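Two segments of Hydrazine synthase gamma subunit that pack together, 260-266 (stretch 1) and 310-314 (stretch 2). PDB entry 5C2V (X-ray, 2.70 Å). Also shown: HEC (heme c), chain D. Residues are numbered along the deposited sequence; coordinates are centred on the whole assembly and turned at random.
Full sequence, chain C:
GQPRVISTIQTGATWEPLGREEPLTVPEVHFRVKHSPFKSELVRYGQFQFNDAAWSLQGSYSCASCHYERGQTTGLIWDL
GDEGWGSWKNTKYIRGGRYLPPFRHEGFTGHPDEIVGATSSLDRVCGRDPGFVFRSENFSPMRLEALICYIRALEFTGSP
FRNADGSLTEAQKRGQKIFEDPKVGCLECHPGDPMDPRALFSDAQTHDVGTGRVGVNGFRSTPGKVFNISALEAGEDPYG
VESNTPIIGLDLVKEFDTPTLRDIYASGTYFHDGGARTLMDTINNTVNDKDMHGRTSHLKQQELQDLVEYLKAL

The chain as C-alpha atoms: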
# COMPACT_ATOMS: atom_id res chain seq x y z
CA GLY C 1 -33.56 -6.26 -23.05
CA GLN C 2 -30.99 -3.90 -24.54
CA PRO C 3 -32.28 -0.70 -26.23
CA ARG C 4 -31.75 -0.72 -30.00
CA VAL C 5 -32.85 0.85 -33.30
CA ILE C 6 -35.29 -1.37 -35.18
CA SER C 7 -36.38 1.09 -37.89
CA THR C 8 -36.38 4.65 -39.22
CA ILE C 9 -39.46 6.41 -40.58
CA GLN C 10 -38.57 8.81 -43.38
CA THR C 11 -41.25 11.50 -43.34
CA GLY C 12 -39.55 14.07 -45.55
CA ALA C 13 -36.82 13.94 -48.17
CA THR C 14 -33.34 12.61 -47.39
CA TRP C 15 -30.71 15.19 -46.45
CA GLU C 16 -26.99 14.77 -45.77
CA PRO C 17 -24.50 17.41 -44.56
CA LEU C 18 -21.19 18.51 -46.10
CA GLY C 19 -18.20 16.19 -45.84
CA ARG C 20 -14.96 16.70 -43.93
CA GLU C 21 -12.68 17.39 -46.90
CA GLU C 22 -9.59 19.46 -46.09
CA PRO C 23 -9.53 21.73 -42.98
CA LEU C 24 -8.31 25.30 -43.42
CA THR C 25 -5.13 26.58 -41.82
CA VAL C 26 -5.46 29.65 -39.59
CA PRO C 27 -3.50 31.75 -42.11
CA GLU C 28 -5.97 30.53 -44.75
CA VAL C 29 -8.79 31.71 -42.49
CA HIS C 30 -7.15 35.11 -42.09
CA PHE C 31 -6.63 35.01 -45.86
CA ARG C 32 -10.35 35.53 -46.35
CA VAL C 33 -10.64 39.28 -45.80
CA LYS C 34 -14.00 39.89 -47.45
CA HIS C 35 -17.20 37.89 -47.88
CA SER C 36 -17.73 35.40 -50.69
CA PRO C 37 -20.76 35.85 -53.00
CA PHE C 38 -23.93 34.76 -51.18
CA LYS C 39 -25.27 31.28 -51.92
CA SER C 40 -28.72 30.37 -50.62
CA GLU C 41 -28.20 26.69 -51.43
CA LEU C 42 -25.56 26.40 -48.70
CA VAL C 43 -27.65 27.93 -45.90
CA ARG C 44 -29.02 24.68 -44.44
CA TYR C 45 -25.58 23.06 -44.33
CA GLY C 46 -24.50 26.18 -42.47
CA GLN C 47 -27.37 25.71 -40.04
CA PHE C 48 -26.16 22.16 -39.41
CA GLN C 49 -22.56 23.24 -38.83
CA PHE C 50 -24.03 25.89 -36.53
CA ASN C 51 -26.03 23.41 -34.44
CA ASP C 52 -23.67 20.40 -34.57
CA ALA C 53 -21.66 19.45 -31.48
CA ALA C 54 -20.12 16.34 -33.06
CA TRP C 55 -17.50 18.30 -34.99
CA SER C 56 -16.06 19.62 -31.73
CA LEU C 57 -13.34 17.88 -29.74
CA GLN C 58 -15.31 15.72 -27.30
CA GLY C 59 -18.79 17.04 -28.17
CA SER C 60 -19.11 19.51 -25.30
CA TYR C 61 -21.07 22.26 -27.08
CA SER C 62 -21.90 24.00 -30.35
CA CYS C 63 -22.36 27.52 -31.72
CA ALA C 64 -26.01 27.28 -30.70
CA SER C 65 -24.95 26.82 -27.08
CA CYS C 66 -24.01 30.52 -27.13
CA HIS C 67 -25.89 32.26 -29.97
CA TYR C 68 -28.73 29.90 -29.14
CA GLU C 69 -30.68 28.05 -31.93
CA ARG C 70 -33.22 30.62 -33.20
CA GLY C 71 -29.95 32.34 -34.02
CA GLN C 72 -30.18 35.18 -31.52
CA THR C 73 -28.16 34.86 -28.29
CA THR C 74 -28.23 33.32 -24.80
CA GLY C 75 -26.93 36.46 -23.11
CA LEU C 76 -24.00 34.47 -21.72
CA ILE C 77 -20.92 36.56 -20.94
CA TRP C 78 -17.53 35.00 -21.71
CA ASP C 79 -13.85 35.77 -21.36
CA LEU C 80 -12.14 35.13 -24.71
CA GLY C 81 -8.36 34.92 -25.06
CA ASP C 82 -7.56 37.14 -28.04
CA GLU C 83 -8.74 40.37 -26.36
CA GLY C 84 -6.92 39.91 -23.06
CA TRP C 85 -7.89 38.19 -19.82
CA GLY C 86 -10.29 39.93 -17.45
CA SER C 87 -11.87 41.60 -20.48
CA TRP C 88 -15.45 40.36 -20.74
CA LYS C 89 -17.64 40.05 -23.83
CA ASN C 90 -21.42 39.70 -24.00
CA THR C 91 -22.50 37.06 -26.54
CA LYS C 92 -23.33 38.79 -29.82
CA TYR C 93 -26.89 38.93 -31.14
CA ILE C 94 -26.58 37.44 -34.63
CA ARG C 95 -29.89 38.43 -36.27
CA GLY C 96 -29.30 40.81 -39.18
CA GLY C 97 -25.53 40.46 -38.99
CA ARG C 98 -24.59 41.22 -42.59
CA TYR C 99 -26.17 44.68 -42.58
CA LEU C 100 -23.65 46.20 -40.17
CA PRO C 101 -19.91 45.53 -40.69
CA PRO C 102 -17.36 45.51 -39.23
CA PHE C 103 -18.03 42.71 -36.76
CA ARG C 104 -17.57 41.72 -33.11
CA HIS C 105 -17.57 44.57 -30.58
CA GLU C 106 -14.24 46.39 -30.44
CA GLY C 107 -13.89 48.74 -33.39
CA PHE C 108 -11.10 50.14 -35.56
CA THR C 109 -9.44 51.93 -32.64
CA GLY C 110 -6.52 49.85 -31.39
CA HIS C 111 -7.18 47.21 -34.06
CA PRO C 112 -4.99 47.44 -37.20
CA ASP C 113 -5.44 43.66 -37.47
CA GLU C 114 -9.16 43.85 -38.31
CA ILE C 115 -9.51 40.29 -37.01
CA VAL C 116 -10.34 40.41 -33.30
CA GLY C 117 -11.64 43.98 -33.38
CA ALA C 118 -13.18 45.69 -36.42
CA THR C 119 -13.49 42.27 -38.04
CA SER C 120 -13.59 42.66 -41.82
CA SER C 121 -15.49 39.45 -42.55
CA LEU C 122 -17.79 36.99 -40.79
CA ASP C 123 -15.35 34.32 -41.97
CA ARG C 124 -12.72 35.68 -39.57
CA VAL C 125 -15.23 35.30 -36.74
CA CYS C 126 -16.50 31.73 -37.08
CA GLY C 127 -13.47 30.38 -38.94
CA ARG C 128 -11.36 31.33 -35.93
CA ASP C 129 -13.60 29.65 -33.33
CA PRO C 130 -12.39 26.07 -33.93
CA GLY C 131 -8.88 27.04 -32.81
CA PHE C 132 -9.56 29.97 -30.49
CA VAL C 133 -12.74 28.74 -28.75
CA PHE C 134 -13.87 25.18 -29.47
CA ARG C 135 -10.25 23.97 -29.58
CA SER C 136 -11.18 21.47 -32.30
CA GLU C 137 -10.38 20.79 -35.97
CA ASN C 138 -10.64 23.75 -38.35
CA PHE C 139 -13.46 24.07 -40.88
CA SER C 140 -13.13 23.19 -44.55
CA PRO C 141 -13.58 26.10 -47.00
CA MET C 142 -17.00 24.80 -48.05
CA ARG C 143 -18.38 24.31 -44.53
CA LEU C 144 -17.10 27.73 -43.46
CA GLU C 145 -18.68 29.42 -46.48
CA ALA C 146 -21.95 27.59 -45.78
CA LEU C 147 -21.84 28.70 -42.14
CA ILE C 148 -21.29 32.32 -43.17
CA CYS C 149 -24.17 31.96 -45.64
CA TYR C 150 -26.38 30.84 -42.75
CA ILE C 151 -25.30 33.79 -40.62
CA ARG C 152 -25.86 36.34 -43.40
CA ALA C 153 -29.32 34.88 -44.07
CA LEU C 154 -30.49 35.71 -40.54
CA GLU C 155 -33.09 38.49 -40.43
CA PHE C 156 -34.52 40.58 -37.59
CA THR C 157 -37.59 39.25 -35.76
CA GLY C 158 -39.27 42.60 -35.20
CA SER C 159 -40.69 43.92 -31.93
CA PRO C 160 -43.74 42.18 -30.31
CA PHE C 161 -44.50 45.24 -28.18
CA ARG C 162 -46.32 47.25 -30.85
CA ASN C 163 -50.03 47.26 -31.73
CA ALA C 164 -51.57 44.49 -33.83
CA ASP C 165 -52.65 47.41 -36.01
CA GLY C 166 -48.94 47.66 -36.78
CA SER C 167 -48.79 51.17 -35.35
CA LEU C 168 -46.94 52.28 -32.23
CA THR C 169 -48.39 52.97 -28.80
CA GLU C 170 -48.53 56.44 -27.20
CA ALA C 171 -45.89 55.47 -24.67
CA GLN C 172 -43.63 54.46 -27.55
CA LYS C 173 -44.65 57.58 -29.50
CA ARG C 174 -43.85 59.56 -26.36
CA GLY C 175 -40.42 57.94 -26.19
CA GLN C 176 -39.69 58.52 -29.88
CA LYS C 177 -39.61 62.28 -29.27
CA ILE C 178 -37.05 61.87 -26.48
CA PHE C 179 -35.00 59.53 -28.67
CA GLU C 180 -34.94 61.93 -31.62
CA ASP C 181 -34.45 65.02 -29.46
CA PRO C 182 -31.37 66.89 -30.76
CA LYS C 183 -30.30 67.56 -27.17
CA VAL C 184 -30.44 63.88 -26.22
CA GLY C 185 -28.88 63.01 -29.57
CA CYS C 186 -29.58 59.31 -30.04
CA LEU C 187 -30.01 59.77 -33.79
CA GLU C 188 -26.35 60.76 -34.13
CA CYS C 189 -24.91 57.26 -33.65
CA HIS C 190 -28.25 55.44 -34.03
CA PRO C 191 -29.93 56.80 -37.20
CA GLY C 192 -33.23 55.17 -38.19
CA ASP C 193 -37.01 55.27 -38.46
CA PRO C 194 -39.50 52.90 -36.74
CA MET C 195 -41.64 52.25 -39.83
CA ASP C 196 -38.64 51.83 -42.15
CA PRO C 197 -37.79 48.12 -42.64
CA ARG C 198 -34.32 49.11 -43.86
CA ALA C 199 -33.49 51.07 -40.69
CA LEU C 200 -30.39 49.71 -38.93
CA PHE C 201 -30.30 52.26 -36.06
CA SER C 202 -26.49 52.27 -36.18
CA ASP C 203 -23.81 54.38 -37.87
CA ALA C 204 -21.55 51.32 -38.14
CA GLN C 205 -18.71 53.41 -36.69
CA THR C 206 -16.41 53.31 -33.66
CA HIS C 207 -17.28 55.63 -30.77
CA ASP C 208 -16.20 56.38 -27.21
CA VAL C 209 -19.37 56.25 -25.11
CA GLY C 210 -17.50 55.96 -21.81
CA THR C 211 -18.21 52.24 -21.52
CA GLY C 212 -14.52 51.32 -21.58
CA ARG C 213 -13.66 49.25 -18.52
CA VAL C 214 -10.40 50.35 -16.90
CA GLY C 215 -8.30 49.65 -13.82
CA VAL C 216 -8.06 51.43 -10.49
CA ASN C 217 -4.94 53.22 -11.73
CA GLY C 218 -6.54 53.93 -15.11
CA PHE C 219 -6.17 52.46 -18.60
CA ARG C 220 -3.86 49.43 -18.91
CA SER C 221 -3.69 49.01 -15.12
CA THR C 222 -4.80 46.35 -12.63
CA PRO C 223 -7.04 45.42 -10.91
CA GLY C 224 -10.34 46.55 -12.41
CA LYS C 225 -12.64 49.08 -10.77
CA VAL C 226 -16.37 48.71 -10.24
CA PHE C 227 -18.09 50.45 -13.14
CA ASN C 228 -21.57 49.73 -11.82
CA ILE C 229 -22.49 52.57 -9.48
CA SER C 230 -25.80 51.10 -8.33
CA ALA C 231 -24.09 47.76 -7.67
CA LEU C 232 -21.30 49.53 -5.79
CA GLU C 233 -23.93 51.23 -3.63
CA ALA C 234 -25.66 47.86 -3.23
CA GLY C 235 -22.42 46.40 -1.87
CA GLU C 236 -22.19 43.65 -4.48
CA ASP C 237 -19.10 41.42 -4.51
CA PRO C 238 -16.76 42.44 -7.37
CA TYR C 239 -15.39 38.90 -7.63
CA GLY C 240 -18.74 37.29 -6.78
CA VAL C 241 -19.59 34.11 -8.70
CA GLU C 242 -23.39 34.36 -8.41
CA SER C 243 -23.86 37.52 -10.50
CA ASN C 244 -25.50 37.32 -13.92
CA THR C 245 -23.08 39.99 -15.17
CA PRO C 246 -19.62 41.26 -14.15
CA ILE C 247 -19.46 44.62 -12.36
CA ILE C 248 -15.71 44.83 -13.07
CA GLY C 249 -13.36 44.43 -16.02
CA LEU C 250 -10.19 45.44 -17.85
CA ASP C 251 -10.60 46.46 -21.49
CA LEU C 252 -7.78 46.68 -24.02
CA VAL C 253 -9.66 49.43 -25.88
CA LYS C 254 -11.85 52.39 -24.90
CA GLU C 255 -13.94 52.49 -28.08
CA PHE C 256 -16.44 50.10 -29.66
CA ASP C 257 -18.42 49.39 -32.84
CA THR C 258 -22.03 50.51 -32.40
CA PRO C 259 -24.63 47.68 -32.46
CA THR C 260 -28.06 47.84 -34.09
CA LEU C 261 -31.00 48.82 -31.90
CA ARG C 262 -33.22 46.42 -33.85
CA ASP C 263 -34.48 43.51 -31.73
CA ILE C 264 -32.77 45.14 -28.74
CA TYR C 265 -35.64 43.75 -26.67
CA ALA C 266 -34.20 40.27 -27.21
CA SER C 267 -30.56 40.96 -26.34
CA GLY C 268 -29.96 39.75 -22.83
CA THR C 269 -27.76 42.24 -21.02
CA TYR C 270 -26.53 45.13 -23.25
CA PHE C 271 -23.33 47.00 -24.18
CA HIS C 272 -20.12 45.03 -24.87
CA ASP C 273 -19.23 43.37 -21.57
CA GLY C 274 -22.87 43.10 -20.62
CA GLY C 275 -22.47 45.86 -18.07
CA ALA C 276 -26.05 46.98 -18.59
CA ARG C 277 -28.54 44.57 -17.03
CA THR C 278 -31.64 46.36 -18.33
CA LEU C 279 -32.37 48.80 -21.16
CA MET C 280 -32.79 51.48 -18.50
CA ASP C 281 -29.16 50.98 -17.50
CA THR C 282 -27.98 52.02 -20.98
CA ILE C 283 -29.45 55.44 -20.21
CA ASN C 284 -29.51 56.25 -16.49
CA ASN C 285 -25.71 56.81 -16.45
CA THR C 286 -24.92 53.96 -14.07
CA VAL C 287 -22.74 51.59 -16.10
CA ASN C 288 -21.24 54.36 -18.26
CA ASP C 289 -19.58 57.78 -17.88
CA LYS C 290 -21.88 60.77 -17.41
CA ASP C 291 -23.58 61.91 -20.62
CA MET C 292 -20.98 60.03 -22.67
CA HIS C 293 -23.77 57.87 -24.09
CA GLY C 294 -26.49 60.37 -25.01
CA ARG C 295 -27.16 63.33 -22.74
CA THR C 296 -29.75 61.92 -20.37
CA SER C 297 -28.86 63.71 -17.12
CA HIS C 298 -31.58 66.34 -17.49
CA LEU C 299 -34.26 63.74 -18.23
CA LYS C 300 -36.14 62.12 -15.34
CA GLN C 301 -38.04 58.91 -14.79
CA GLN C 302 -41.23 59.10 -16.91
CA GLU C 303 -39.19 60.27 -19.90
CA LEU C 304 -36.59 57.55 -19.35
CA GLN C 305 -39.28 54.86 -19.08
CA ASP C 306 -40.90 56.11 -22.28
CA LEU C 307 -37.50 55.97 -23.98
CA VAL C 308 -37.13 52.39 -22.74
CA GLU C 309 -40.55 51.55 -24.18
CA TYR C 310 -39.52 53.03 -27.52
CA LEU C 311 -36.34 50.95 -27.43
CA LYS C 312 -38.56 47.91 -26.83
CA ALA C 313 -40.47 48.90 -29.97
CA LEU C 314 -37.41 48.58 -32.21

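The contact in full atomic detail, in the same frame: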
# COMPACT_ATOMS: atom_id res chain seq x y z
N THR C 260 -26.71 47.46 -33.69
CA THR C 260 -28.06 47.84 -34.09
C THR C 260 -28.97 47.93 -32.87
O THR C 260 -28.73 47.26 -31.86
CB THR C 260 -28.66 46.85 -35.10
OG1 THR C 260 -29.98 47.26 -35.46
CG2 THR C 260 -28.72 45.45 -34.50
N LEU C 261 -30.00 48.76 -32.96
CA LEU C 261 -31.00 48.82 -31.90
C LEU C 261 -32.21 47.96 -32.26
O LEU C 261 -33.16 47.86 -31.49
CB LEU C 261 -31.43 50.27 -31.64
CG LEU C 261 -30.33 51.20 -31.13
CD1 LEU C 261 -30.92 52.49 -30.60
CD2 LEU C 261 -29.49 50.50 -30.06
N ARG C 262 -32.16 47.34 -33.43
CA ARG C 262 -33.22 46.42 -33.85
C ARG C 262 -33.17 45.16 -33.00
O ARG C 262 -32.09 44.63 -32.73
CB ARG C 262 -33.07 46.08 -35.34
CG ARG C 262 -33.21 47.26 -36.28
CD ARG C 262 -34.66 47.72 -36.41
NE ARG C 262 -35.51 46.67 -36.98
CZ ARG C 262 -35.62 46.43 -38.28
NH1 ARG C 262 -34.93 47.15 -39.16
NH2 ARG C 262 -36.41 45.46 -38.71
N ASP C 263 -34.35 44.69 -32.59
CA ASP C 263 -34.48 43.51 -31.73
C ASP C 263 -33.69 43.65 -30.43
O ASP C 263 -33.26 42.66 -29.85
CB ASP C 263 -34.02 42.25 -32.46
CG ASP C 263 -34.97 41.83 -33.56
OD1 ASP C 263 -36.16 42.22 -33.50
OD2 ASP C 263 -34.54 41.10 -34.47
N ILE C 264 -33.52 44.89 -29.96
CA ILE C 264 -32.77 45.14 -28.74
C ILE C 264 -33.55 44.63 -27.52
O ILE C 264 -33.00 44.50 -26.43
CB ILE C 264 -32.45 46.64 -28.56
CG1 ILE C 264 -31.26 46.83 -27.63
CG2 ILE C 264 -33.67 47.40 -28.07
CD1 ILE C 264 -29.98 46.20 -28.13
N TYR C 265 -34.82 44.33 -27.72
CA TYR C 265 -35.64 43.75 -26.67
C TYR C 265 -35.15 42.34 -26.34
O TYR C 265 -35.29 41.87 -25.21
CB TYR C 265 -37.11 43.71 -27.09
CG TYR C 265 -37.43 42.61 -28.08
CD1 TYR C 265 -37.12 42.75 -29.43
CD2 TYR C 265 -38.03 41.43 -27.67
CE1 TYR C 265 -37.41 41.75 -30.34
CE2 TYR C 265 -38.32 40.42 -28.57
CZ TYR C 265 -38.01 40.58 -29.90
OH TYR C 265 -38.29 39.58 -30.80
N ALA C 266 -34.59 41.67 -27.34
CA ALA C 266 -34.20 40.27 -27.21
C ALA C 266 -32.73 40.05 -26.86
O ALA C 266 -32.31 38.91 -26.65
CB ALA C 266 -34.54 39.52 -28.49
N TYR C 310 -39.80 52.81 -26.11
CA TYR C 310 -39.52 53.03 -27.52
C TYR C 310 -38.40 52.11 -28.00
O TYR C 310 -38.43 51.62 -29.13
CB TYR C 310 -39.16 54.49 -27.79
CG TYR C 310 -38.74 54.77 -29.22
CD1 TYR C 310 -39.64 54.64 -30.26
CD2 TYR C 310 -37.44 55.17 -29.51
CE1 TYR C 310 -39.26 54.89 -31.57
CE2 TYR C 310 -37.06 55.42 -30.82
CZ TYR C 310 -37.97 55.28 -31.84
OH TYR C 310 -37.58 55.54 -33.13
N LEU C 311 -37.41 51.90 -27.14
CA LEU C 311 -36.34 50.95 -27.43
C LEU C 311 -36.91 49.54 -27.59
O LEU C 311 -36.49 48.79 -28.47
CB LEU C 311 -35.28 50.98 -26.34
CG LEU C 311 -34.38 52.22 -26.31
CD1 LEU C 311 -33.50 52.22 -25.07
CD2 LEU C 311 -33.53 52.28 -27.57
N LYS C 312 -37.88 49.20 -26.75
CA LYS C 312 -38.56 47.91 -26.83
C LYS C 312 -39.34 47.77 -28.13
O LYS C 312 -39.64 46.65 -28.56
CB LYS C 312 -39.51 47.74 -25.64
CG LYS C 312 -38.83 47.62 -24.29
CD LYS C 312 -39.85 47.57 -23.16
CE LYS C 312 -40.87 46.46 -23.38
NZ LYS C 312 -41.93 46.47 -22.34
N ALA C 313 -39.66 48.90 -28.76
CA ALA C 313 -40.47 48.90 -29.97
C ALA C 313 -39.63 48.69 -31.22
O ALA C 313 -40.17 48.48 -32.31
CB ALA C 313 -41.25 50.21 -30.07
N LEU C 314 -38.31 48.74 -31.07
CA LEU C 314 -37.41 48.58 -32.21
C LEU C 314 -37.09 47.11 -32.47
O LEU C 314 -37.16 46.65 -33.60
CB LEU C 314 -36.12 49.37 -31.98
CG LEU C 314 -36.29 50.86 -31.69
CD1 LEU C 314 -34.93 51.55 -31.58
CD2 LEU C 314 -37.15 51.52 -32.75
FE HEC D . -26.04 53.95 -28.17
CHA HEC D . -24.93 50.77 -27.51
CHB HEC D . -29.18 53.07 -27.12
CHC HEC D . -26.96 57.27 -28.13
CHD HEC D . -23.04 54.79 -29.56
NA HEC D . -26.89 52.24 -27.42
C1A HEC D . -26.26 51.02 -27.28
C2A HEC D . -27.26 50.06 -26.85
C3A HEC D . -28.43 50.69 -26.74
C4A HEC D . -28.23 52.08 -27.10
CMA HEC D . -29.77 50.05 -26.31
CAA HEC D . -27.01 48.56 -26.57
CBA HEC D . -26.70 47.84 -27.87
CGA HEC D . -26.23 46.44 -27.59
O1A HEC D . -26.19 45.61 -28.53
O2A HEC D . -25.89 46.14 -26.41
NB HEC D . -27.78 54.98 -27.78
C1B HEC D . -28.91 54.42 -27.21
C2B HEC D . -29.75 55.50 -26.73
C3B HEC D . -29.14 56.66 -27.01
C4B HEC D . -27.89 56.36 -27.68
CMB HEC D . -31.12 55.31 -26.03
CAB HEC D . -29.65 58.09 -26.69
CBB HEC D . -29.59 58.35 -25.17
NC HEC D . -25.17 55.71 -28.74
C1C HEC D . -25.71 56.97 -28.64
C2C HEC D . -24.70 57.93 -29.04
C3C HEC D . -23.67 57.24 -29.55
C4C HEC D . -23.91 55.83 -29.29
CMC HEC D . -24.95 59.44 -29.23
CAC HEC D . -22.38 57.82 -30.17
CBC HEC D . -21.55 58.57 -29.10
ND HEC D . -24.27 52.91 -28.55
C1D HEC D . -23.11 53.53 -29.00
C2D HEC D . -21.98 52.65 -28.78
C3D HEC D . -22.58 51.39 -28.14
C4D HEC D . -24.00 51.64 -28.03
CMD HEC D . -20.50 52.92 -29.12
CAD HEC D . -21.83 50.12 -27.68
CBD HEC D . -20.92 50.46 -26.51
CGD HEC D . -20.43 49.20 -25.86
O1D HEC D . -19.71 49.29 -24.83
O2D HEC D . -20.76 48.10 -26.36

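Two segments of a chain can be held against each other without a single hydrogen bond between them, provided that their polar groups find partners within each stretch or elsewhere in the structure and aliphatic surface is left to face the other. The contact between residues 260-266 and 310-314 of the hydrazine synthase gamma subunit is a compact example. It buries 331 Å², both sides summed, and joins a loop of two overlapping turns to the last residues of the chain, which follow on from a helix.

Thr 260 does not reach the second stretch, but it helps to set the shape of the first. Its OG1 accepts a hydrogen bond from the backbone N of Arg 262 at 3.0 Å, tying the start of the loop to the residue two places on. A short hydroxyl side chain is well suited to such a local tie.

Leu 261 then opens a type II turn and points toward the partner stretch. Its CB lies 3.7 Å from CD1 of Leu 314, and its CD1 lies 4.0 Å from CD2 of Leu 311, so that one leucine meets two others. The same side chain also reaches the heme: CD2 of Leu 261 is 3.5 Å from C3A of the heme. The branched side chain thus fills the space between the chain terminus and the cofactor, while its backbone O sits 3.4 Å from CB of Leu 314.

Arg 262 directs its CA-to-CB bond away, yet the side chain still passes close to the chain end. Its NE is 3.8 Å from O of Leu 314, which lies at the edge of the guanidinium, near its plane. This is proximity rather than a hydrogen bond, and NH1 is bonded elsewhere in the structure. Asp 263 also turns away and has both carboxylate oxygens hydrogen-bonded elsewhere, which makes a buried acid tolerable. Its positive phi of 57° belongs to the turn, and its backbone N comes within 3.6 Å of the same O of Leu 314.

Ile 264 completes the first turn with a weak hydrogen bond, 3.4 Å from its N to O of Leu 261. Beta-branching lets it face two ways: CG2 packs 3.2 Å from the backbone O of Leu 311 and 4.3 Å from CB of Leu 311, whereas CD1 extends to within 3.7 Å of CBA of the heme. Tyr 265 starts toward the helix, its CB 4.1 Å from O of Lys 312, but with chi1 at 76° its ring leads away and the hydroxyl is bonded elsewhere. Ala 266 makes no contact; its N donates to O of Asp 263 at 3.0 Å and so secures the second turn, of type I.

On the other side, Leu 314 carries the largest share, with 94 Å² covered, its CA only 5.0 Å from that of Arg 262. Its N bonds to O of Leu 311 at 3.2 Å, tying the final residue back to Leu 311. Lys 312, by contrast, points away.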